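Local coordinates for protein NH(3)-dependent NAD(+) synthetase (Francisella tularensis subsp. holarctica LVS, PDB 3FIU) that belongs to the NAD synthase family, with a HUP-type alpha/beta fold, and binds adenosine monophosphate, pyrophosphate and magnesium, at residues I88-A93 with R122-Y127; T56-L61 with L81-Y86; A145-M150 with V208-I213. All blocks are in the same frame, centred on the assembly; numbering follows the deposited sequence.

Contact 1. Residues I88-A93 with R122-Y127. With AMP (adenosine monophosphate), chain G.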
loop_
_atom_site.group_PDB
_atom_site.type_symbol
_atom_site.label_atom_id
_atom_site.label_comp_id
_atom_site.label_asym_id
_atom_site.label_seq_id
_atom_site.Cartn_x
_atom_site.Cartn_y
_atom_site.Cartn_z
ATOM N N ILE A 88 -10.856 -16.662 -6.767
ATOM C CA ILE A 88 -11.911 -15.769 -6.256
ATOM C C ILE A 88 -12.134 -14.599 -7.207
ATOM O O ILE A 88 -11.203 -13.828 -7.473
ATOM C CB ILE A 88 -11.585 -15.240 -4.837
ATOM C CG1 ILE A 88 -11.450 -16.400 -3.850
ATOM C CG2 ILE A 88 -12.643 -14.222 -4.364
ATOM C CD1 ILE A 88 -10.721 -16.039 -2.580
ATOM N N SER A 89 -13.357 -14.463 -7.722
ATOM C CA SER A 89 -13.662 -13.294 -8.550
ATOM C C SER A 89 -13.645 -12.042 -7.681
ATOM O O SER A 89 -14.280 -12.004 -6.619
ATOM C CB SER A 89 -15.024 -13.393 -9.213
ATOM O OG SER A 89 -15.264 -12.230 -10.004
ATOM N N ILE A 90 -12.944 -11.008 -8.159
ATOM C CA ILE A 90 -12.905 -9.741 -7.451
ATOM C C ILE A 90 -14.008 -8.844 -7.955
ATOM O O ILE A 90 -14.150 -7.696 -7.496
ATOM C CB ILE A 90 -11.489 -9.041 -7.548
ATOM C CG1 ILE A 90 -11.216 -8.536 -8.983
ATOM C CG2 ILE A 90 -10.417 -10.005 -7.078
ATOM C CD1 ILE A 90 -10.048 -7.565 -9.090
ATOM N N GLN A 91 -14.812 -9.353 -8.889
ATOM C CA GLN A 91 -15.812 -8.497 -9.527
ATOM C C GLN A 91 -16.873 -7.917 -8.558
ATOM O O GLN A 91 -17.183 -6.728 -8.638
ATOM C CB GLN A 91 -16.445 -9.171 -10.780
ATOM C CG GLN A 91 -17.197 -8.200 -11.736
ATOM C CD GLN A 91 -16.257 -7.206 -12.405
ATOM O OE1 GLN A 91 -15.091 -7.517 -12.646
ATOM N NE2 GLN A 91 -16.751 -5.994 -12.678
ATOM N N PRO A 92 -17.464 -8.753 -7.670
ATOM C CA PRO A 92 -18.438 -8.197 -6.691
ATOM C C PRO A 92 -17.883 -7.061 -5.837
ATOM O O PRO A 92 -18.524 -6.006 -5.682
ATOM C CB PRO A 92 -18.772 -9.405 -5.788
ATOM C CG PRO A 92 -18.542 -10.578 -6.669
ATOM C CD PRO A 92 -17.370 -10.223 -7.570
ATOM N N ALA A 93 -16.706 -7.279 -5.269
ATOM C CA ALA A 93 -16.050 -6.257 -4.467
ATOM C C ALA A 93 -15.703 -5.028 -5.319
ATOM O O ALA A 93 -15.926 -3.863 -4.889
ATOM C CB ALA A 93 -14.819 -6.834 -3.817
ATOM N N ARG A 122 -5.225 -2.991 -6.157
ATOM C CA ARG A 122 -5.258 -2.779 -4.730
ATOM C C ARG A 122 -6.236 -3.764 -4.066
ATOM O O ARG A 122 -5.994 -4.196 -2.968
ATOM C CB ARG A 122 -5.685 -1.339 -4.457
ATOM C CG ARG A 122 -4.583 -0.349 -4.931
ATOM C CD ARG A 122 -5.013 1.104 -4.755
ATOM N NE ARG A 122 -3.889 1.941 -5.218
ATOM C CZ ARG A 122 -3.974 2.943 -6.081
ATOM N NH1 ARG A 122 -5.163 3.349 -6.519
ATOM N NH2 ARG A 122 -2.849 3.578 -6.456
ATOM N N LEU A 123 -7.331 -4.089 -4.732
ATOM C CA LEU A 123 -8.163 -5.192 -4.232
ATOM C C LEU A 123 -7.370 -6.498 -4.112
ATOM O O LEU A 123 -7.472 -7.216 -3.102
ATOM C CB LEU A 123 -9.375 -5.428 -5.120
ATOM C CG LEU A 123 -10.573 -4.524 -4.884
ATOM C CD1 LEU A 123 -11.623 -4.864 -5.918
ATOM C CD2 LEU A 123 -11.119 -4.705 -3.458
ATOM N N ARG A 124 -6.578 -6.819 -5.137
ATOM C CA ARG A 124 -5.756 -8.026 -5.064
ATOM C C ARG A 124 -4.791 -7.977 -3.878
ATOM O O ARG A 124 -4.615 -8.967 -3.205
ATOM C CB ARG A 124 -4.998 -8.253 -6.388
ATOM C CG ARG A 124 -5.998 -8.626 -7.512
ATOM C CD ARG A 124 -5.346 -9.238 -8.774
ATOM N NE ARG A 124 -6.383 -9.404 -9.797
ATOM C CZ ARG A 124 -6.617 -8.553 -10.797
ATOM N NH1 ARG A 124 -5.861 -7.467 -10.980
ATOM N NH2 ARG A 124 -7.612 -8.790 -11.634
ATOM N N MET A 125 -4.183 -6.814 -3.630
ATOM C CA MET A 125 -3.334 -6.593 -2.443
ATOM C C MET A 125 -4.102 -6.935 -1.166
ATOM O O MET A 125 -3.562 -7.630 -0.269
ATOM C CB MET A 125 -2.807 -5.146 -2.419
ATOM C CG MET A 125 -1.895 -4.796 -1.199
ATOM S SD MET A 125 -2.863 -4.411 0.258
ATOM C CE MET A 125 -3.541 -2.777 -0.107
ATOM N N MET A 126 -5.360 -6.511 -1.109
ATOM C CA MET A 126 -6.207 -6.767 0.062
ATOM C C MET A 126 -6.412 -8.271 0.267
ATOM O O MET A 126 -6.263 -8.772 1.371
ATOM C CB MET A 126 -7.569 -6.087 -0.094
ATOM C CG MET A 126 -7.510 -4.548 0.103
ATOM S SD MET A 126 -9.109 -3.750 0.074
ATOM C CE MET A 126 -9.993 -4.639 1.362
ATOM N N TYR A 127 -6.750 -8.978 -0.809
ATOM C CA TYR A 127 -6.897 -10.435 -0.731
ATOM C C TYR A 127 -5.657 -11.107 -0.202
ATOM O O TYR A 127 -5.730 -11.935 0.712
ATOM C CB TYR A 127 -7.282 -11.032 -2.095
ATOM C CG TYR A 127 -8.719 -10.790 -2.408
ATOM C CD1 TYR A 127 -9.728 -11.549 -1.788
ATOM C CD2 TYR A 127 -9.091 -9.794 -3.319
ATOM C CE1 TYR A 127 -11.071 -11.318 -2.086
ATOM C CE2 TYR A 127 -10.400 -9.556 -3.611
ATOM C CZ TYR A 127 -11.389 -10.311 -2.973
ATOM O OH TYR A 127 -12.677 -10.038 -3.278
HETATM P P AMP G . 1.265 -7.393 -14.187
HETATM O O1P AMP G . 2.764 -7.187 -14.063
HETATM O O2P AMP G . 0.485 -6.079 -14.016
HETATM O O3P AMP G . 0.750 -8.231 -15.303
HETATM O "O5'" AMP G . 0.809 -8.160 -12.826
HETATM C "C5'" AMP G . 1.395 -7.762 -11.568
HETATM C "C4'" AMP G . 1.051 -8.818 -10.532
HETATM O "O4'" AMP G . -0.306 -8.693 -10.088
HETATM C "C3'" AMP G . 1.120 -10.242 -11.069
HETATM O "O3'" AMP G . 2.477 -10.665 -11.073
HETATM C "C2'" AMP G . 0.272 -10.997 -10.050
HETATM O "O2'" AMP G . 1.042 -11.343 -8.877
HETATM C "C1'" AMP G . -0.810 -9.973 -9.696
HETATM N N9 AMP G . -2.007 -10.240 -10.528
HETATM C C8 AMP G . -2.376 -9.603 -11.671
HETATM N N7 AMP G . -3.526 -10.124 -12.174
HETATM C C5 AMP G . -3.881 -11.138 -11.349
HETATM C C6 AMP G . -5.005 -12.091 -11.288
HETATM N N6 AMP G . -5.950 -12.103 -12.257
HETATM N N1 AMP G . -4.999 -12.942 -10.245
HETATM C C2 AMP G . -4.054 -12.970 -9.284
HETATM N N3 AMP G . -2.996 -12.112 -9.254
HETATM C C4 AMP G . -2.892 -11.198 -10.260
HETATM O O HOH W 1 -15.406 -9.806 -4.864
#
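Ile88, just past strand 84-87, begins this buried contact with helix 113-135. Its CG2, anti to the backbone N, meets Tyr127 CE1 obliquely at 4.0 Å.

Ser89 turns away from the helix and works on its own segment. Its OG accepts from Gln91 N at 3.1 Å with an N-H...O angle of 159°, a capping bond at the turn that leads into helix 91-100. Its carbonyl serves the interface through a water, which donates to Ser89 O at 3.0 Å. The same water accepts from Ala93 N at 2.9 Å and bonds to Tyr127 OH, making a three-point bridge where the two segments share no direct hydrogen bond. Tyr127 OH is gripped further by Ser100 of the second subunit.

Ile90 carries the largest share of the buried surface. Its CG1 stands in the crowded position between backbone N and carbonyl carbon (chi1 70°), and this divides the two branches between two partners. CG2 packs against Tyr127 CE2 at 3.5 Å, while CD1 lies over one face of the Arg124 guanidinium, 3.7 Å from NH2. The opposite face of that guanidinium belongs to AMP, with Arg124 NE 3.4 Å from C6 of the adenine. The group is thus sandwiched between a methyl and the base, and a hydrogen bond from NE to Leu61 O helps to fix its rotation.

Ala93, on the first turn of helix 91-100, closes the contact with CB 4.3 Å from Leu123 CD2. Leu123 CD1 approaches Ile90 O and Ala93 C, packing against the backbone where that helix starts.

In this HUP-type alpha/beta fold, Arg124 covers the adenine in its pocket and Ile90 backs it from the second shell.

Contact 2. Residues T56-L61 with L81-Y86. With AMP (adenosine monophosphate), chain G.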
loop_
_atom_site.group_PDB
_atom_site.type_symbol
_atom_site.label_atom_id
_atom_site.label_comp_id
_atom_site.label_asym_id
_atom_site.label_seq_id
_atom_site.Cartn_x
_atom_site.Cartn_y
_atom_site.Cartn_z
ATOM N N THR A 56 3.087 -22.656 0.706
ATOM C CA THR A 56 3.000 -21.640 -0.349
ATOM C C THR A 56 1.575 -21.718 -0.892
ATOM O O THR A 56 1.150 -22.778 -1.309
ATOM C CB THR A 56 3.996 -21.919 -1.512
ATOM O OG1 THR A 56 5.349 -21.773 -1.047
ATOM C CG2 THR A 56 3.778 -20.921 -2.689
ATOM N N THR A 57 0.857 -20.605 -0.892
ATOM C CA THR A 57 -0.526 -20.614 -1.422
ATOM C C THR A 57 -0.620 -19.622 -2.549
ATOM O O THR A 57 -0.066 -18.511 -2.442
ATOM C CB THR A 57 -1.506 -20.201 -0.292
ATOM O OG1 THR A 57 -1.444 -21.184 0.742
ATOM C CG2 THR A 57 -2.992 -20.058 -0.783
ATOM N N ALA A 58 -1.375 -19.985 -3.596
ATOM C CA ALA A 58 -1.642 -19.070 -4.703
ATOM C C ALA A 58 -3.080 -18.580 -4.709
ATOM O O ALA A 58 -4.006 -19.364 -4.524
ATOM C CB ALA A 58 -1.325 -19.730 -6.042
ATOM N N LEU A 59 -3.268 -17.284 -4.947
ATOM C CA LEU A 59 -4.590 -16.763 -5.162
ATOM C C LEU A 59 -4.746 -16.409 -6.639
ATOM O O LEU A 59 -3.917 -15.723 -7.204
ATOM C CB LEU A 59 -4.850 -15.526 -4.281
ATOM C CG LEU A 59 -4.659 -15.694 -2.782
ATOM C CD1 LEU A 59 -5.186 -14.420 -2.064
ATOM C CD2 LEU A 59 -5.388 -16.964 -2.300
ATOM N N ILE A 60 -5.818 -16.897 -7.249
ATOM C CA ILE A 60 -6.226 -16.423 -8.566
ATOM C C ILE A 60 -7.399 -15.487 -8.394
ATOM O O ILE A 60 -8.427 -15.850 -7.814
ATOM C CB ILE A 60 -6.576 -17.582 -9.493
ATOM C CG1 ILE A 60 -5.385 -18.533 -9.624
ATOM C CG2 ILE A 60 -7.102 -17.064 -10.904
ATOM C CD1 ILE A 60 -5.711 -19.784 -10.443
ATOM N N LEU A 61 -7.257 -14.274 -8.934
ATOM C CA LEU A 61 -8.155 -13.176 -8.576
ATOM C C LEU A 61 -8.670 -12.453 -9.812
ATOM O O LEU A 61 -8.378 -11.254 -10.017
ATOM C CB LEU A 61 -7.430 -12.195 -7.615
ATOM C CG LEU A 61 -6.941 -12.878 -6.342
ATOM C CD1 LEU A 61 -5.992 -11.974 -5.514
ATOM C CD2 LEU A 61 -8.188 -13.234 -5.528
ATOM N N LEU A 81 2.524 -27.659 -9.426
ATOM C CA LEU A 81 3.230 -27.349 -8.191
ATOM C C LEU A 81 2.611 -28.016 -6.984
ATOM O O LEU A 81 3.251 -28.092 -5.934
ATOM C CB LEU A 81 3.196 -25.842 -7.969
ATOM C CG LEU A 81 4.379 -24.941 -8.362
ATOM C CD1 LEU A 81 5.439 -25.608 -9.263
ATOM C CD2 LEU A 81 3.912 -23.579 -8.888
ATOM N N ASN A 82 1.358 -28.439 -7.122
ATOM C CA ASN A 82 0.623 -29.125 -6.061
ATOM C C ASN A 82 0.485 -28.237 -4.836
ATOM O O ASN A 82 0.802 -28.653 -3.723
ATOM C CB ASN A 82 1.290 -30.458 -5.689
ATOM C CG ASN A 82 1.066 -31.529 -6.730
ATOM O OD1 ASN A 82 0.006 -32.121 -6.790
ATOM N ND2 ASN A 82 2.053 -31.743 -7.585
ATOM N N ILE A 83 0.060 -26.997 -5.055
ATOM C CA ILE A 83 -0.083 -26.058 -3.949
ATOM C C ILE A 83 -1.523 -25.742 -3.594
ATOM O O ILE A 83 -2.421 -25.798 -4.449
ATOM C CB ILE A 83 0.752 -24.744 -4.159
ATOM C CG1 ILE A 83 0.420 -24.057 -5.483
ATOM C CG2 ILE A 83 2.248 -25.063 -4.046
ATOM C CD1 ILE A 83 0.964 -22.630 -5.583
ATOM N N GLU A 84 -1.730 -25.423 -2.316
ATOM C CA GLU A 84 -2.955 -24.779 -1.866
ATOM C C GLU A 84 -3.258 -23.545 -2.737
ATOM O O GLU A 84 -2.366 -22.757 -3.052
ATOM C CB GLU A 84 -2.808 -24.333 -0.400
ATOM C CG GLU A 84 -4.161 -23.940 0.258
ATOM C CD GLU A 84 -4.024 -23.521 1.722
ATOM O OE1 GLU A 84 -3.004 -23.894 2.371
ATOM O OE2 GLU A 84 -4.929 -22.794 2.208
ATOM N N HIS A 85 -4.516 -23.384 -3.130
ATOM C CA HIS A 85 -4.885 -22.236 -3.951
ATOM C C HIS A 85 -6.360 -21.923 -3.838
ATOM O O HIS A 85 -7.163 -22.785 -3.476
ATOM C CB HIS A 85 -4.563 -22.553 -5.427
ATOM C CG HIS A 85 -5.330 -23.729 -5.935
ATOM N ND1 HIS A 85 -5.015 -25.027 -5.588
ATOM C CD2 HIS A 85 -6.450 -23.800 -6.692
ATOM C CE1 HIS A 85 -5.880 -25.852 -6.148
ATOM N NE2 HIS A 85 -6.756 -25.134 -6.829
ATOM N N TYR A 86 -6.725 -20.697 -4.173
ATOM C CA TYR A 86 -8.127 -20.293 -4.268
ATOM C C TYR A 86 -8.314 -19.412 -5.481
ATOM O O TYR A 86 -7.444 -18.583 -5.809
ATOM C CB TYR A 86 -8.548 -19.534 -2.996
ATOM C CG TYR A 86 -8.274 -20.364 -1.759
ATOM C CD1 TYR A 86 -7.015 -20.327 -1.137
ATOM C CD2 TYR A 86 -9.244 -21.233 -1.252
ATOM C CE1 TYR A 86 -6.732 -21.109 -0.053
ATOM C CE2 TYR A 86 -8.970 -22.021 -0.143
ATOM C CZ TYR A 86 -7.718 -21.949 0.448
ATOM O OH TYR A 86 -7.422 -22.741 1.523
HETATM P P AMP G . 1.265 -7.393 -14.187
HETATM O O1P AMP G . 2.764 -7.187 -14.063
HETATM O O2P AMP G . 0.485 -6.079 -14.016
HETATM O O3P AMP G . 0.750 -8.231 -15.303
HETATM O "O5'" AMP G . 0.809 -8.160 -12.826
HETATM C "C5'" AMP G . 1.395 -7.762 -11.568
HETATM C "C4'" AMP G . 1.051 -8.818 -10.532
HETATM O "O4'" AMP G . -0.306 -8.693 -10.088
HETATM C "C3'" AMP G . 1.120 -10.242 -11.069
HETATM O "O3'" AMP G . 2.477 -10.665 -11.073
HETATM C "C2'" AMP G . 0.272 -10.997 -10.050
HETATM O "O2'" AMP G . 1.042 -11.343 -8.877
HETATM C "C1'" AMP G . -0.810 -9.973 -9.696
HETATM N N9 AMP G . -2.007 -10.240 -10.528
HETATM C C8 AMP G . -2.376 -9.603 -11.671
HETATM N N7 AMP G . -3.526 -10.124 -12.174
HETATM C C5 AMP G . -3.881 -11.138 -11.349
HETATM C C6 AMP G . -5.005 -12.091 -11.288
HETATM N N6 AMP G . -5.950 -12.103 -12.257
HETATM N N1 AMP G . -4.999 -12.942 -10.245
HETATM C C2 AMP G . -4.054 -12.970 -9.284
HETATM N N3 AMP G . -2.996 -12.112 -9.254
HETATM C C4 AMP G . -2.892 -11.198 -10.260
HETATM O O HOH W 2 0.471 -25.302 -0.580
HETATM O O HOH W 3 -0.353 -23.900 1.927
#
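Two neighbouring strands run parallel here, with axes 4.6 Å apart and N-to-C directions differing by 17°.

Ile83, following the turn at Asn82, sets its side chain toward strand 56-60. CG1 takes the crowded position between backbone N and carbonyl carbon, and CD1 lands on Ala58 CB at 3.7 Å. A water accepts from Glu84 N and donates to Thr56 O, bridging the backbones at the beginning of the pairing.

Glu84 O receives Ala58 N, approached in the carbonyl plane. The Glu84 side chain leaves anti to the backbone N and runs extended, over the sheet face it shares with Thr57, Leu59 and Tyr86. A second water donates to Glu84 OE1 and bonds to Thr57 OG1, whose strongest partner is Tyr131 OH, with Arg137 also bonded.

His85 points to the other face, with Ala58. Its ring turns back along its own segment, where ND1 donates to Ile83 O at 2.9 Å, nearly in the ring plane. The His85 CA makes a CA-H...O contact with Ala58 O.

Tyr86 completes the ladder: its N donates to Ala58 O at 3.0 Å, and its O accepts from Ile60 N at 2.7 Å with an N-H...O angle of 168°. The ring edge packs on Leu59 CD2, 3.9 Å from Tyr86 CD1, and on Thr57 CG2. Tyr86 OH donates to Glu84 OE2 at 2.6 Å, which accepts with its anti lone pair.

Leu61 N donates to N1 of AMP at 2.9 Å, so the residue after strand 56-60 bonds the adenine ring through its backbone. Helix 68-81 makes the beta-alpha-beta crossover between these strands and packs on Ile60 and His85; helix 113-135 covers Leu59 and Tyr86 on the other face, and strand 31-35 continues the sheet beyond strand 56-60.

Contact 3. Residues A145-M150 with V208-I213. With MG (magnesium ion), chain E.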
loop_
_atom_site.group_PDB
_atom_site.type_symbol
_atom_site.label_atom_id
_atom_site.label_comp_id
_atom_site.label_asym_id
_atom_site.label_seq_id
_atom_site.Cartn_x
_atom_site.Cartn_y
_atom_site.Cartn_z
ATOM N N ALA A 145 13.028 -6.051 -12.578
ATOM C CA ALA A 145 13.771 -4.774 -12.702
ATOM C C ALA A 145 13.170 -3.817 -13.724
ATOM O O ALA A 145 13.235 -2.588 -13.525
ATOM C CB ALA A 145 15.259 -4.998 -12.973
ATOM N N CYS A 146 12.577 -4.366 -14.790
ATOM C CA CYS A 146 11.919 -3.531 -15.826
ATOM C C CYS A 146 10.687 -2.795 -15.307
ATOM O O CYS A 146 10.577 -1.561 -15.431
ATOM C CB CYS A 146 11.532 -4.346 -17.051
ATOM S SG CYS A 146 12.910 -5.254 -17.826
ATOM N N GLU A 147 9.739 -3.555 -14.747
ATOM C CA GLU A 147 8.554 -2.951 -14.129
ATOM C C GLU A 147 8.932 -1.933 -13.065
ATOM O O GLU A 147 8.379 -0.824 -13.040
ATOM C CB GLU A 147 7.647 -4.029 -13.546
ATOM C CG GLU A 147 7.311 -5.076 -14.556
ATOM C CD GLU A 147 6.630 -6.307 -13.942
ATOM O OE1 GLU A 147 5.626 -6.726 -14.524
ATOM O OE2 GLU A 147 7.060 -6.813 -12.889
ATOM N N TRP A 148 9.879 -2.297 -12.208
ATOM C CA TRP A 148 10.348 -1.385 -11.178
ATOM C C TRP A 148 10.856 -0.044 -11.784
ATOM O O TRP A 148 10.345 1.056 -11.469
ATOM C CB TRP A 148 11.398 -2.061 -10.276
ATOM C CG TRP A 148 11.459 -1.375 -8.926
ATOM C CD1 TRP A 148 12.482 -0.614 -8.430
ATOM C CD2 TRP A 148 10.414 -1.343 -7.930
ATOM N NE1 TRP A 148 12.148 -0.131 -7.177
ATOM C CE2 TRP A 148 10.890 -0.573 -6.849
ATOM C CE3 TRP A 148 9.130 -1.915 -7.846
ATOM C CZ2 TRP A 148 10.137 -0.352 -5.694
ATOM C CZ3 TRP A 148 8.362 -1.684 -6.686
ATOM C CH2 TRP A 148 8.874 -0.904 -5.632
ATOM N N TYR A 149 11.823 -0.140 -12.688
ATOM C CA TYR A 149 12.368 1.058 -13.333
ATOM C C TYR A 149 11.334 1.899 -14.079
ATOM O O TYR A 149 11.384 3.145 -14.053
ATOM C CB TYR A 149 13.543 0.707 -14.277
ATOM C CG TYR A 149 14.328 1.943 -14.668
ATOM C CD1 TYR A 149 15.389 2.400 -13.880
ATOM C CD2 TYR A 149 13.984 2.678 -15.800
ATOM C CE1 TYR A 149 16.103 3.570 -14.237
ATOM C CE2 TYR A 149 14.703 3.838 -16.173
ATOM C CZ TYR A 149 15.738 4.277 -15.373
ATOM O OH TYR A 149 16.427 5.422 -15.742
ATOM N N MET A 150 10.414 1.238 -14.769
ATOM C CA MET A 150 9.424 1.945 -15.561
ATOM C C MET A 150 8.268 2.452 -14.672
ATOM O O MET A 150 7.373 3.159 -15.144
ATOM C CB MET A 150 8.894 1.035 -16.660
ATOM C CG MET A 150 9.974 0.533 -17.634
ATOM S SD MET A 150 10.448 1.910 -18.715
ATOM C CE MET A 150 9.079 1.908 -19.871
ATOM N N VAL A 208 7.692 0.558 -25.976
ATOM C CA VAL A 208 9.102 0.176 -25.904
ATOM C C VAL A 208 9.139 -1.286 -25.529
ATOM O O VAL A 208 8.292 -1.742 -24.758
ATOM C CB VAL A 208 9.913 1.096 -24.945
ATOM C CG1 VAL A 208 9.452 0.983 -23.480
ATOM C CG2 VAL A 208 11.389 0.825 -25.037
ATOM N N THR A 209 10.067 -2.035 -26.111
ATOM C CA THR A 209 10.102 -3.478 -25.912
ATOM C C THR A 209 10.869 -3.818 -24.645
ATOM O O THR A 209 11.686 -3.015 -24.147
ATOM C CB THR A 209 10.773 -4.216 -27.100
ATOM O OG1 THR A 209 12.162 -3.864 -27.146
ATOM C CG2 THR A 209 10.104 -3.885 -28.417
ATOM N N TYR A 210 10.611 -5.000 -24.099
ATOM C CA TYR A 210 11.404 -5.441 -22.957
ATOM C C TYR A 210 12.869 -5.580 -23.304
ATOM O O TYR A 210 13.720 -5.354 -22.448
ATOM C CB TYR A 210 10.865 -6.734 -22.317
ATOM C CG TYR A 210 9.672 -6.456 -21.409
ATOM C CD1 TYR A 210 8.353 -6.778 -21.814
ATOM C CD2 TYR A 210 9.854 -5.833 -20.155
ATOM C CE1 TYR A 210 7.245 -6.492 -20.967
ATOM C CE2 TYR A 210 8.772 -5.563 -19.322
ATOM C CZ TYR A 210 7.478 -5.894 -19.725
ATOM O OH TYR A 210 6.431 -5.618 -18.858
ATOM N N GLN A 211 13.177 -5.948 -24.545
ATOM C CA GLN A 211 14.589 -6.101 -24.916
ATOM C C GLN A 211 15.303 -4.749 -24.831
ATOM O O GLN A 211 16.431 -4.668 -24.324
ATOM C CB GLN A 211 14.774 -6.725 -26.303
ATOM C CG GLN A 211 16.218 -7.250 -26.520
ATOM C CD GLN A 211 16.686 -8.178 -25.390
ATOM O OE1 GLN A 211 16.037 -9.188 -25.088
ATOM N NE2 GLN A 211 17.805 -7.826 -24.746
ATOM N N GLU A 212 14.617 -3.706 -25.295
ATOM C CA GLU A 212 15.103 -2.325 -25.184
ATOM C C GLU A 212 15.271 -1.895 -23.738
ATOM O O GLU A 212 16.327 -1.378 -23.375
ATOM C CB GLU A 212 14.210 -1.357 -25.962
ATOM C CG GLU A 212 14.446 -1.439 -27.461
ATOM C CD GLU A 212 13.358 -0.786 -28.293
ATOM O OE1 GLU A 212 12.161 -0.915 -27.966
ATOM O OE2 GLU A 212 13.708 -0.139 -29.301
ATOM N N ILE A 213 14.257 -2.130 -22.895
ATOM C CA ILE A 213 14.415 -1.771 -21.484
ATOM C C ILE A 213 15.575 -2.550 -20.857
ATOM O O ILE A 213 16.380 -1.976 -20.123
ATOM C CB ILE A 213 13.090 -1.931 -20.644
ATOM C CG1 ILE A 213 11.917 -1.149 -21.273
ATOM C CG2 ILE A 213 13.319 -1.528 -19.173
ATOM C CD1 ILE A 213 10.545 -1.649 -20.807
HETATM MG MG MG E . 4.484 -8.570 -14.165
HETATM O O HOH W 4 7.136 -7.245 -16.768
HETATM O O HOH W 5 5.021 -8.217 -12.015
#
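A magnesium site lies at one edge of this helix-helix packing: Glu147 OE1 binds the ion at 2.2 Å, alongside Asp41. A water bound to the same ion donates to Glu147 OE2 at 2.6 Å, so the carboxylate is engaged through both oxygens. The ion would probably favour the ionised Glu147 carboxylate. Another water donates to Tyr210 OH at 2.7 Å and makes a weak bond to Glu147 OE1; the hydroxyl also bonds to Asp202, a pyrophosphate-pocket residue.

The rest is largely apolar. Cys146 CB meets the Tyr210 ring edge in plane, 3.8 Å from CE2, and SG forms a sulfur-aromatic contact at that edge, 82° off the ring normal. Cys146 CB also rests on Ile213 CG2 at 4.0 Å. Met150, bent at chi2 and chi3 (-74° and -79°), reaches tip to tip to Val208, with CE 3.7 Å from CG1, while its CG packs on Ile213 CD1.

A capping box of Thr209 and Glu212 starts helix 210-218, Glu212 N donating to Thr209 OG1 at 3.1 Å and Thr209 N to Glu212 OE1 at 3.0 Å. Helix 202-206 adds Met206 against Met150 and Ile213, and helix 224-235 covers Met150 through Trp233 and Val208 through Ala226.

In the fold
From the N terminus, contact 2 comes first, closing the loop that carries helix 68-81 between two adjacent sheet strands. Contact 1 opens directly afterwards, as strand 84-87 leads into helix 91-100, and closes over the 28 residues before 122-127. Contact 3 spans the longest interval, 57 residues between 145-150 and 208-213. The three loops follow in series; none nests or crosses. Contacts 1 and 2 touch, through Ile88 N to Ile60 O (2.8 Å, a probable hydrogen bond), and both meet AMP. Contact 3 lies across the chain's centre, its centre about 27 Å from that of contact 1, and ties helix 145-150, with its magnesium ligand, to the start of helix 210-218.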